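Local coordinates for protein arylesterase (Sulfolobus solfataricus, PDB 5L2P) that hydrolyses aromatic esters, p-nitrophenyl fatty acid esters and organophosphates such as paraoxon, with broad substrate specificity, at residues A[2-7]-A[284-289]; A[40-45]-A[94-99]. All coordinates share one frame; numbering follows the deposited sequence.

The chain begins with residues 2-7, which lead into helix 5-17. This start is held in interaction 1 by residues 284-289, at the head of the C-terminal helix 287-305. That contact closes a loop around most of the chain. After helix 27-39, residues 40-45 meet residues 94-99 at the start of helix 95-105. Interaction 2 thus closes a shorter loop, which holds strands 49-56, 61-68 and 77-81 and lies wholly within the longer one. The loops nest and do not cross. Both contacts join the N-terminal region to the alpha/beta hydrolase body. They also touch directly, through P287 CB and A41 O, 3.7 Å apart.

Interaction 1 (A[2-7]-A[284-289]); sequences PLDPEV and LGSPRT
E6 OE2 is the best-held polar atom, with two neighbours on the other segment. R288 NH2 lies 2.9 Å from E6 OE2, in a salt bridge whose hydrogen bond is weak (N-H...O 128°). S286 OG is 3.0 Å from E6 OE2, but this bond is not settled, because S286 OG also pairs with T289 OG1 at 2.7 Å. The E6 side chain starts in the crowded position between the backbone N and carbonyl carbon (chi1 58°), then extends across G285. The R288 chain bends at chi3 (44°) and crosses it at about a right angle. D4 OD2 reaches the guanidinium at its edge, 3.3 Å from R288 NH2, as a second salt bridge. The two acids converge on R288, whose positive charge would probably ease their mutual repulsion. An alanine in place of E6 would remove this carboxylate and would probably leave the grip on R288 weaker, with D4 as its one acid partner in this contact. The contact sets the N-terminal helix of this GDXG-family esterase against the turn that follows H281, the probable catalytic histidine; D4 and S286 are the N-caps of the two helices. G285 has backbone angles at which a CB would clash with the carbonyl O of L284, and a CB would also point at V7 CA. Beside it, V7 CG2 packs on S286 CB at 3.7 Å. R288 NH1 also makes weak hydrogen bonds to Q292 and to T271 O of the second subunit.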
loop_
_atom_site.group_PDB
_atom_site.type_symbol
_atom_site.label_atom_id
_atom_site.label_comp_id
_atom_site.label_asym_id
_atom_site.label_seq_id
_atom_site.Cartn_x
_atom_site.Cartn_y
_atom_site.Cartn_z
ATOM N N PRO A 2 -1.863 7.105 -12.376
ATOM C CA PRO A 2 -1.543 8.507 -12.143
ATOM C C PRO A 2 -0.038 8.796 -12.239
ATOM O O PRO A 2 0.634 8.961 -11.233
ATOM C CB PRO A 2 -2.084 8.750 -10.739
ATOM C CG PRO A 2 -1.877 7.469 -10.060
ATOM C CD PRO A 2 -2.113 6.404 -11.102
ATOM N N LEU A 3 0.466 8.865 -13.469
ATOM C CA LEU A 3 1.838 9.252 -13.720
ATOM C C LEU A 3 1.924 10.732 -14.069
ATOM O O LEU A 3 0.931 11.393 -14.334
ATOM C CB LEU A 3 2.419 8.441 -14.888
ATOM C CG LEU A 3 2.461 6.925 -14.758
ATOM C CD1 LEU A 3 2.856 6.310 -16.097
ATOM C CD2 LEU A 3 3.432 6.522 -13.636
ATOM N N ASP A 4 3.139 11.234 -14.054
ATOM C CA ASP A 4 3.455 12.496 -14.698
ATOM C C ASP A 4 3.070 12.425 -16.214
ATOM O O ASP A 4 3.431 11.497 -16.901
ATOM C CB ASP A 4 4.950 12.721 -14.523
ATOM C CG ASP A 4 5.391 14.097 -14.906
ATOM O OD1 ASP A 4 4.617 14.902 -15.487
ATOM O OD2 ASP A 4 6.573 14.359 -14.605
ATOM N N PRO A 5 2.307 13.396 -16.704
ATOM C CA PRO A 5 1.906 13.397 -18.130
ATOM C C PRO A 5 3.046 13.241 -19.150
ATOM O O PRO A 5 2.874 12.563 -20.136
ATOM C CB PRO A 5 1.219 14.764 -18.311
ATOM C CG PRO A 5 0.646 15.047 -16.953
ATOM C CD PRO A 5 1.665 14.506 -15.964
ATOM N N GLU A 6 4.190 13.874 -18.905
ATOM C CA GLU A 6 5.365 13.711 -19.777
ATOM C C GLU A 6 5.854 12.271 -19.776
ATOM O O GLU A 6 6.291 11.760 -20.797
ATOM C CB GLU A 6 6.521 14.697 -19.434
ATOM C CG GLU A 6 7.056 14.633 -18.000
ATOM C CD GLU A 6 8.104 15.702 -17.639
ATOM O OE1 GLU A 6 8.799 16.219 -18.570
ATOM O OE2 GLU A 6 8.229 16.020 -16.414
ATOM N N VAL A 7 5.782 11.612 -18.627
ATOM C CA VAL A 7 6.197 10.211 -18.521
ATOM C C VAL A 7 5.200 9.301 -19.232
ATOM O O VAL A 7 5.579 8.358 -19.904
ATOM C CB VAL A 7 6.358 9.783 -17.056
ATOM C CG1 VAL A 7 6.672 8.274 -16.953
ATOM C CG2 VAL A 7 7.457 10.612 -16.398
ATOM N N LEU A 284 12.603 7.751 -16.286
ATOM C CA LEU A 284 12.510 7.816 -17.728
ATOM C C LEU A 284 11.266 8.537 -18.189
ATOM O O LEU A 284 10.183 8.357 -17.625
ATOM C CB LEU A 284 12.578 6.405 -18.301
ATOM C CG LEU A 284 14.050 5.960 -18.303
ATOM C CD1 LEU A 284 14.183 4.459 -18.068
ATOM C CD2 LEU A 284 14.787 6.395 -19.585
ATOM N N GLY A 285 11.424 9.328 -19.252
ATOM C CA GLY A 285 10.345 10.170 -19.752
ATOM C C GLY A 285 10.198 11.495 -19.004
ATOM O O GLY A 285 9.267 12.258 -19.300
ATOM N N SER A 286 11.080 11.745 -18.032
ATOM C CA SER A 286 11.091 12.984 -17.294
ATOM C C SER A 286 12.503 13.476 -17.004
ATOM O O SER A 286 13.034 13.250 -15.925
ATOM C CB SER A 286 10.323 12.840 -15.971
ATOM O OG SER A 286 10.273 14.100 -15.292
ATOM N N PRO A 287 13.137 14.122 -17.993
ATOM C CA PRO A 287 14.472 14.639 -17.774
ATOM C C PRO A 287 14.542 15.674 -16.650
ATOM O O PRO A 287 15.583 15.783 -16.015
ATOM C CB PRO A 287 14.863 15.260 -19.149
ATOM C CG PRO A 287 13.614 15.341 -19.924
ATOM C CD PRO A 287 12.726 14.252 -19.406
ATOM N N ARG A 288 13.472 16.427 -16.433
ATOM C CA ARG A 288 13.403 17.385 -15.312
ATOM C C ARG A 288 13.574 16.671 -13.954
ATOM O O ARG A 288 14.390 17.073 -13.138
ATOM C CB ARG A 288 12.067 18.171 -15.313
ATOM C CG ARG A 288 11.913 19.143 -14.129
ATOM C CD ARG A 288 10.545 19.857 -14.057
ATOM N NE ARG A 288 9.442 18.922 -14.296
ATOM C CZ ARG A 288 8.911 18.080 -13.392
ATOM N NH1 ARG A 288 9.344 18.031 -12.108
ATOM N NH2 ARG A 288 7.930 17.275 -13.772
ATOM N N THR A 289 12.805 15.610 -13.731
ATOM C CA THR A 289 12.937 14.814 -12.496
ATOM C C THR A 289 14.309 14.162 -12.346
ATOM O O THR A 289 14.896 14.128 -11.255
ATOM C CB THR A 289 11.882 13.715 -12.433
ATOM O OG1 THR A 289 10.601 14.296 -12.586
ATOM C CG2 THR A 289 11.900 13.041 -11.120
#

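Interaction 2 (A[40-45]-A[94-99]); sequences KAVPKD and EDAISR
The loop after helix 27-39 lies along the first turn of helix 95-105, and R99 does most of the polar work. R99 NH1 donates to D45 O at 2.6 Å (N-H...O 144°), meeting the acceptor in the carbonyl plane. R99 NE donates to D95 OD2 at 2.7 Å, one turn back on the same helix, as part of a salt bridge. D95 OD2 is approached from above its carboxylate plane, yet lies close to the plane of the guanidinium. Two bonds in that plane thus fix the rotation of R99. The other carboxylate oxygen, D95 OD1, is bonded to Y67 OH. K44 crosses D95: its CE lies 3.3 Å from D95 OD2, and K44 NZ makes a long salt bridge to the same oxygen, at 3.8 Å. The D45 carboxylate turns to R291 in a salt bridge. Apart from these polar groups, A96 CB packs on V42 CB at 3.9 Å, while V42 CG2 meets I97 CD1 at 4.1 Å. E94, at the N-cap position, does not touch residues 40-45; its OE2 bonds to G83 N and its OE1 to H80 NE2. G83 belongs to the probable oxyanion-hole motif of this alpha/beta hydrolase. Because R99 takes a main-chain carbonyl, this bond probably depends on where the loop backbone lies rather than on the D45 side chain, which is engaged by R291.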
loop_
_atom_site.group_PDB
_atom_site.type_symbol
_atom_site.label_atom_id
_atom_site.label_comp_id
_atom_site.label_asym_id
_atom_site.label_seq_id
_atom_site.Cartn_x
_atom_site.Cartn_y
_atom_site.Cartn_z
ATOM N N LYS A 40 20.419 9.859 -25.176
ATOM C CA LYS A 40 19.740 11.097 -25.567
ATOM C C LYS A 40 18.747 11.612 -24.505
ATOM O O LYS A 40 18.143 12.643 -24.693
ATOM C CB LYS A 40 18.999 10.880 -26.889
ATOM C CG LYS A 40 19.923 10.509 -28.060
ATOM C CD LYS A 40 19.173 9.868 -29.235
ATOM C CE LYS A 40 18.466 10.845 -30.167
ATOM N NZ LYS A 40 19.416 11.368 -31.182
ATOM N N ALA A 41 18.596 10.890 -23.400
ATOM C CA ALA A 41 17.477 11.084 -22.462
ATOM C C ALA A 41 17.575 12.396 -21.681
ATOM O O ALA A 41 16.580 13.115 -21.571
ATOM C CB ALA A 41 17.374 9.903 -21.496
ATOM N N VAL A 42 18.764 12.702 -21.161
ATOM C CA VAL A 42 19.004 13.946 -20.428
ATOM C C VAL A 42 20.017 14.800 -21.192
ATOM O O VAL A 42 20.971 14.272 -21.746
ATOM C CB VAL A 42 19.538 13.651 -18.997
ATOM C CG1 VAL A 42 19.719 14.928 -18.186
ATOM C CG2 VAL A 42 18.614 12.673 -18.275
ATOM N N PRO A 43 19.816 16.128 -21.239
ATOM C CA PRO A 43 20.798 17.005 -21.898
ATOM C C PRO A 43 22.116 17.131 -21.133
ATOM O O PRO A 43 22.108 17.096 -19.913
ATOM C CB PRO A 43 20.083 18.370 -21.967
ATOM C CG PRO A 43 18.646 18.081 -21.722
ATOM C CD PRO A 43 18.619 16.878 -20.825
ATOM N N LYS A 44 23.228 17.289 -21.857
ATOM C CA LYS A 44 24.564 17.355 -21.269
ATOM C C LYS A 44 24.960 18.755 -20.827
ATOM O O LYS A 44 25.027 19.683 -21.639
ATOM C CB LYS A 44 25.614 16.874 -22.249
ATOM C CG LYS A 44 25.542 15.396 -22.630
ATOM C CD LYS A 44 26.609 15.096 -23.713
ATOM C CE LYS A 44 26.805 13.627 -24.083
ATOM N NZ LYS A 44 25.654 12.771 -23.714
ATOM N N ASP A 45 25.224 18.906 -19.530
ATOM C CA ASP A 45 25.757 20.157 -19.008
ATOM C C ASP A 45 27.275 20.210 -19.236
ATOM O O ASP A 45 27.950 19.188 -19.239
ATOM C CB ASP A 45 25.452 20.303 -17.525
ATOM C CG ASP A 45 23.986 20.589 -17.246
ATOM O OD1 ASP A 45 23.109 20.084 -17.976
ATOM O OD2 ASP A 45 23.701 21.285 -16.251
ATOM N N GLU A 94 25.112 7.171 -19.538
ATOM C CA GLU A 94 24.904 7.968 -18.358
ATOM C C GLU A 94 25.912 9.119 -18.225
ATOM O O GLU A 94 26.167 9.630 -17.129
ATOM C CB GLU A 94 24.917 7.050 -17.119
ATOM C CG GLU A 94 23.636 6.231 -17.032
ATOM C CD GLU A 94 23.532 5.351 -15.791
ATOM O OE1 GLU A 94 24.147 5.667 -14.736
ATOM O OE2 GLU A 94 22.821 4.322 -15.879
ATOM N N ASP A 95 26.462 9.561 -19.351
ATOM C CA ASP A 95 27.400 10.699 -19.379
ATOM C C ASP A 95 26.768 11.974 -18.820
ATOM O O ASP A 95 27.388 12.701 -18.057
ATOM C CB ASP A 95 27.883 10.900 -20.813
ATOM C CG ASP A 95 28.911 12.028 -20.941
ATOM O OD1 ASP A 95 30.108 11.812 -20.691
ATOM O OD2 ASP A 95 28.518 13.157 -21.296
ATOM N N ALA A 96 25.535 12.241 -19.224
ATOM C CA ALA A 96 24.786 13.437 -18.787
ATOM C C ALA A 96 24.542 13.448 -17.267
ATOM O O ALA A 96 24.578 14.526 -16.646
ATOM C CB ALA A 96 23.445 13.559 -19.525
ATOM N N ILE A 97 24.324 12.261 -16.693
ATOM C CA ILE A 97 24.197 12.136 -15.246
ATOM C C ILE A 97 25.506 12.466 -14.539
ATOM O O ILE A 97 25.498 13.191 -13.525
ATOM C CB ILE A 97 23.711 10.764 -14.796
ATOM C CG1 ILE A 97 22.355 10.430 -15.458
ATOM C CG2 ILE A 97 23.541 10.737 -13.278
ATOM C CD1 ILE A 97 21.256 11.483 -15.315
ATOM N N SER A 98 26.616 11.939 -15.075
ATOM C CA SER A 98 27.921 12.147 -14.467
ATOM C C SER A 98 28.286 13.610 -14.426
ATOM O O SER A 98 28.887 14.060 -13.465
ATOM C CB SER A 98 28.995 11.384 -15.222
ATOM O OG SER A 98 28.667 10.008 -15.381
ATOM N N ARG A 99 27.945 14.334 -15.493
ATOM C CA ARG A 99 28.232 15.770 -15.602
ATOM C C ARG A 99 27.453 16.583 -14.576
ATOM O O ARG A 99 28.023 17.427 -13.899
ATOM C CB ARG A 99 27.883 16.311 -17.002
ATOM C CG ARG A 99 28.809 15.837 -18.068
ATOM C CD ARG A 99 28.152 15.839 -19.459
ATOM N NE ARG A 99 29.151 15.675 -20.489
ATOM C CZ ARG A 99 29.969 16.639 -20.885
ATOM N NH1 ARG A 99 29.890 17.844 -20.384
ATOM N NH2 ARG A 99 30.868 16.412 -21.830
#